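Local coordinates for cycloalternan-forming enzyme (Listeria monocytogenes serovar 1/2a, PDB 5F7U), which belongs to the glycoside hydrolase family 31 proteins, built around a TIM barrel with flanking beta domains, and binds sugars at several sites, at residues D744-T757 with Y786-A800. The protein carries 1 engineered substitution. Sequence-based numbering, arbitrary orientation.
Sequences DDLLVAPIVQEGQT and YADVDTLPVFAKAGA. With GLC (alpha-D-glucopyranose), chain B; GLC (alpha-D-glucopyranose), chain C.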
# COMPACT_ATOMS: atom_id res chain seq x y z
N ASP A 744 -4.38 9.46 -10.22
CA ASP A 744 -4.07 9.11 -11.63
C ASP A 744 -2.95 9.96 -12.18
O ASP A 744 -2.28 9.55 -13.13
CB ASP A 744 -5.27 9.36 -12.56
CG ASP A 744 -6.52 8.56 -12.18
OD1 ASP A 744 -6.41 7.39 -11.77
OD2 ASP A 744 -7.65 9.11 -12.32
N ASP A 745 -2.78 11.17 -11.64
CA ASP A 745 -2.09 12.24 -12.36
C ASP A 745 -0.80 12.79 -11.78
O ASP A 745 -0.08 13.49 -12.50
CB ASP A 745 -3.02 13.43 -12.54
CG ASP A 745 -4.27 13.04 -13.25
OD1 ASP A 745 -4.17 12.53 -14.37
OD2 ASP A 745 -5.35 13.24 -12.65
N LEU A 746 -0.51 12.51 -10.51
CA LEU A 746 0.60 13.18 -9.84
C LEU A 746 1.74 12.22 -9.66
O LEU A 746 1.53 11.10 -9.18
CB LEU A 746 0.20 13.76 -8.48
CG LEU A 746 -0.87 14.86 -8.48
CD1 LEU A 746 -1.20 15.25 -7.03
CD2 LEU A 746 -0.44 16.07 -9.31
N LEU A 747 2.92 12.66 -10.09
CA LEU A 747 4.14 11.91 -9.83
C LEU A 747 4.84 12.58 -8.65
O LEU A 747 5.20 13.78 -8.71
CB LEU A 747 5.03 11.85 -11.08
CG LEU A 747 6.25 10.90 -11.09
CD1 LEU A 747 6.76 10.78 -12.52
CD2 LEU A 747 7.40 11.34 -10.17
N VAL A 748 5.02 11.82 -7.57
CA VAL A 748 5.60 12.38 -6.34
C VAL A 748 6.97 11.76 -6.11
O VAL A 748 7.10 10.54 -6.15
CB VAL A 748 4.71 12.08 -5.09
CG1 VAL A 748 5.34 12.63 -3.82
CG2 VAL A 748 3.31 12.65 -5.28
N ALA A 749 7.97 12.58 -5.79
CA ALA A 749 9.32 12.09 -5.59
C ALA A 749 9.91 12.54 -4.24
O ALA A 749 10.63 13.52 -4.18
CB ALA A 749 10.21 12.51 -6.77
N PRO A 750 9.58 11.81 -3.15
CA PRO A 750 10.08 12.30 -1.86
C PRO A 750 11.59 12.10 -1.73
O PRO A 750 12.17 11.27 -2.44
CB PRO A 750 9.32 11.44 -0.85
CG PRO A 750 9.07 10.17 -1.55
CD PRO A 750 8.81 10.56 -3.00
N ILE A 751 12.21 12.91 -0.89
CA ILE A 751 13.64 12.78 -0.64
C ILE A 751 13.77 11.91 0.60
O ILE A 751 13.42 12.34 1.72
CB ILE A 751 14.33 14.16 -0.44
CG1 ILE A 751 14.49 14.92 -1.77
CG2 ILE A 751 15.76 13.97 0.08
CD1 ILE A 751 13.23 15.52 -2.36
N VAL A 752 14.25 10.68 0.41
CA VAL A 752 14.31 9.71 1.52
C VAL A 752 15.75 9.36 1.89
O VAL A 752 16.00 8.36 2.58
CB VAL A 752 13.51 8.42 1.21
CG1 VAL A 752 12.04 8.76 0.95
CG2 VAL A 752 14.11 7.70 0.01
N GLN A 753 16.68 10.20 1.44
CA GLN A 753 18.10 10.04 1.78
C GLN A 753 18.58 11.22 2.59
O GLN A 753 18.33 12.36 2.24
CB GLN A 753 18.94 9.92 0.52
CG GLN A 753 18.59 8.71 -0.34
CD GLN A 753 19.35 8.70 -1.65
OE1 GLN A 753 20.51 9.11 -1.70
NE2 GLN A 753 18.70 8.25 -2.72
N GLU A 754 19.24 10.90 3.70
CA GLU A 754 19.81 11.90 4.59
C GLU A 754 20.84 12.77 3.86
O GLU A 754 21.71 12.26 3.15
CB GLU A 754 20.45 11.19 5.77
CG GLU A 754 20.80 12.08 6.97
CD GLU A 754 21.45 11.30 8.10
OE1 GLU A 754 21.29 10.06 8.20
OE2 GLU A 754 22.18 11.90 8.91
N GLY A 755 20.73 14.09 4.04
CA GLY A 755 21.63 15.06 3.42
C GLY A 755 21.40 15.36 1.94
O GLY A 755 22.10 16.18 1.36
N GLN A 756 20.42 14.70 1.32
CA GLN A 756 20.21 14.86 -0.11
C GLN A 756 19.44 16.14 -0.43
O GLN A 756 18.44 16.45 0.23
CB GLN A 756 19.44 13.65 -0.65
CG GLN A 756 19.10 13.75 -2.14
CD GLN A 756 18.38 12.51 -2.65
OE1 GLN A 756 17.68 11.82 -1.91
NE2 GLN A 756 18.54 12.24 -3.93
N THR A 757 19.93 16.89 -1.41
CA THR A 757 19.19 18.02 -2.00
C THR A 757 19.10 17.95 -3.53
O THR A 757 18.30 18.65 -4.14
CB THR A 757 19.79 19.38 -1.58
OG1 THR A 757 21.16 19.42 -1.97
CG2 THR A 757 19.69 19.61 -0.05
N TYR A 786 16.48 20.15 -7.89
CA TYR A 786 17.01 20.71 -6.65
C TYR A 786 15.86 20.86 -5.65
O TYR A 786 14.91 21.62 -5.88
CB TYR A 786 17.73 22.05 -6.85
CG TYR A 786 18.16 22.66 -5.52
CD1 TYR A 786 19.21 22.10 -4.78
CD2 TYR A 786 17.49 23.77 -4.99
CE1 TYR A 786 19.59 22.63 -3.55
CE2 TYR A 786 17.85 24.31 -3.76
CZ TYR A 786 18.90 23.74 -3.05
OH TYR A 786 19.27 24.30 -1.85
N ALA A 787 15.98 20.15 -4.53
CA ALA A 787 14.96 20.23 -3.49
C ALA A 787 15.62 20.45 -2.14
O ALA A 787 16.20 19.52 -1.54
CB ALA A 787 14.12 18.95 -3.47
N ASP A 788 15.54 21.69 -1.65
CA ASP A 788 16.00 21.95 -0.29
C ASP A 788 15.06 21.24 0.67
O ASP A 788 14.08 20.60 0.23
CB ASP A 788 16.11 23.46 -0.00
CG ASP A 788 14.76 24.18 0.05
OD1 ASP A 788 13.68 23.59 0.31
OD2 ASP A 788 14.78 25.42 -0.15
N VAL A 789 15.34 21.34 1.96
CA VAL A 789 14.63 20.55 2.99
C VAL A 789 13.12 20.82 3.05
O VAL A 789 12.36 19.97 3.53
CB VAL A 789 15.33 20.71 4.38
CG1 VAL A 789 15.13 22.11 4.96
CG2 VAL A 789 14.86 19.66 5.37
N ASP A 790 12.68 21.96 2.51
CA ASP A 790 11.28 22.33 2.53
C ASP A 790 10.52 21.98 1.27
O ASP A 790 9.31 22.21 1.19
CB ASP A 790 11.17 23.84 2.79
CG ASP A 790 11.87 24.26 4.04
OD1 ASP A 790 11.62 23.62 5.08
OD2 ASP A 790 12.65 25.24 4.00
N THR A 791 11.22 21.38 0.30
CA THR A 791 10.75 21.23 -1.08
C THR A 791 10.49 19.77 -1.44
O THR A 791 11.32 18.89 -1.14
CB THR A 791 11.80 21.84 -2.04
OG1 THR A 791 11.92 23.24 -1.74
CG2 THR A 791 11.44 21.66 -3.53
N LEU A 792 9.37 19.52 -2.11
CA LEU A 792 9.01 18.17 -2.57
C LEU A 792 8.71 18.22 -4.07
O LEU A 792 7.76 18.88 -4.46
CB LEU A 792 7.75 17.69 -1.82
CG LEU A 792 7.15 16.33 -2.20
CD1 LEU A 792 8.01 15.20 -1.67
CD2 LEU A 792 5.76 16.21 -1.61
N PRO A 793 9.47 17.49 -4.91
CA PRO A 793 9.14 17.46 -6.36
C PRO A 793 7.81 16.74 -6.58
O PRO A 793 7.68 15.58 -6.20
CB PRO A 793 10.28 16.65 -6.99
CG PRO A 793 11.36 16.61 -5.94
CD PRO A 793 10.68 16.69 -4.61
N VAL A 794 6.83 17.42 -7.16
CA VAL A 794 5.54 16.80 -7.54
C VAL A 794 5.16 17.32 -8.92
O VAL A 794 5.20 18.53 -9.13
CB VAL A 794 4.39 17.09 -6.54
CG1 VAL A 794 3.13 16.33 -6.97
CG2 VAL A 794 4.75 16.65 -5.11
N PHE A 795 4.79 16.42 -9.82
CA PHE A 795 4.50 16.77 -11.22
C PHE A 795 3.16 16.22 -11.67
O PHE A 795 2.78 15.10 -11.30
CB PHE A 795 5.57 16.21 -12.15
CG PHE A 795 6.98 16.44 -11.68
CD1 PHE A 795 7.55 15.58 -10.74
CD2 PHE A 795 7.74 17.52 -12.18
CE1 PHE A 795 8.85 15.79 -10.28
CE2 PHE A 795 9.05 17.71 -11.74
CZ PHE A 795 9.60 16.85 -10.79
N ALA A 796 2.45 17.01 -12.48
CA ALA A 796 1.20 16.55 -13.07
C ALA A 796 1.42 16.05 -14.48
O ALA A 796 2.11 16.68 -15.27
CB ALA A 796 0.17 17.68 -13.09
N LYS A 797 0.78 14.93 -14.78
CA LYS A 797 0.78 14.28 -16.09
C LYS A 797 0.01 15.12 -17.10
O LYS A 797 -0.95 15.80 -16.74
CB LYS A 797 0.08 12.94 -15.90
CG LYS A 797 0.09 11.99 -17.07
CD LYS A 797 -0.33 10.61 -16.58
CE LYS A 797 -1.81 10.47 -16.29
NZ LYS A 797 -2.10 9.02 -16.01
N ALA A 798 0.44 15.05 -18.37
CA ALA A 798 -0.27 15.74 -19.46
C ALA A 798 -1.74 15.34 -19.50
O ALA A 798 -2.07 14.16 -19.41
CB ALA A 798 0.41 15.42 -20.80
N GLY A 799 -2.62 16.33 -19.61
CA GLY A 799 -4.05 16.06 -19.70
C GLY A 799 -4.74 16.03 -18.35
O GLY A 799 -5.97 15.96 -18.31
N ALA A 800 -3.97 16.13 -17.26
CA ALA A 800 -4.53 16.07 -15.89
C ALA A 800 -5.61 17.12 -15.66
O ALA A 800 -5.48 18.26 -16.08
CB ALA A 800 -3.44 16.22 -14.85
C1 GLC B . 12.60 24.11 -8.92
C2 GLC B . 13.64 23.00 -8.79
C3 GLC B . 14.29 22.75 -10.16
C4 GLC B . 13.22 22.51 -11.24
C5 GLC B . 12.25 23.70 -11.28
C6 GLC B . 11.11 23.59 -12.29
O2 GLC B . 14.64 23.39 -7.84
O3 GLC B . 15.23 21.68 -10.09
O4 GLC B . 13.81 22.31 -12.52
O5 GLC B . 11.67 23.83 -9.98
O6 GLC B . 10.37 22.39 -12.03
C1 GLC C . 18.88 26.88 -7.66
C2 GLC C . 18.17 28.01 -8.45
C3 GLC C . 16.76 27.61 -8.94
C4 GLC C . 16.98 26.34 -9.78
C5 GLC C . 17.60 25.19 -8.96
C6 GLC C . 18.55 24.36 -9.83
O1 GLC C . 19.12 27.24 -6.29
O2 GLC C . 18.18 29.25 -7.74
O3 GLC C . 16.15 28.78 -9.56
O4 GLC C . 15.78 25.85 -10.39
O5 GLC C . 18.19 25.61 -7.71
O6 GLC C . 19.94 24.52 -9.54
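K797 reaches D744 first: its chain, bent at chi3 (74°), brings NZ within 2.9 Å of D744 O, tilted from the carbonyl plane, while the D744 carboxylate turns to a salt bridge with K717. D745 O takes the backbone N of K797, and the D745 side chain lies against A800, D745 CB to A800 CB 3.6 Å, with the K797 chain crossing it at about a right angle. Strands 746-748 and 794-797 run antiparallel. L746 packs on A796 and V794. On the other face L747 and F795 form the hydrogen-bonded pair, L747 N to F795 O 2.7 Å and F795 N to L747 O 2.9 Å, and the F795 ring sets its edge near L747 O. V748, back on the L746 face, lies alongside V794, V748 CG2 to V794 CG1 4.1 Å. A749 N extends the ladder to P793 O, and P793 CD sits 3.2 Å from A749 O. L792 CD1 meets P750 CA, then I751 CD1 packs on both P793 CD (3.6 Å) and A787 CB. After the type II turn from Q753 to Q756, T757 O accepts from A787 N in a nearly straight bond (173°), and T757 CB lies against Y786 CE1, the two side chains pointing the same way. The backbone N and O of Y786 bond one alpha-D-glucopyranose; D770, H777 and N773 also hydrogen-bond glucose in this pocket. Thus backbone bonds and aliphatic packing join these central strands of the C-terminal domain sheet; the one side-chain hydrogen bond across the segments, K797 to D744, lies at one end, and the sugar is held at the other.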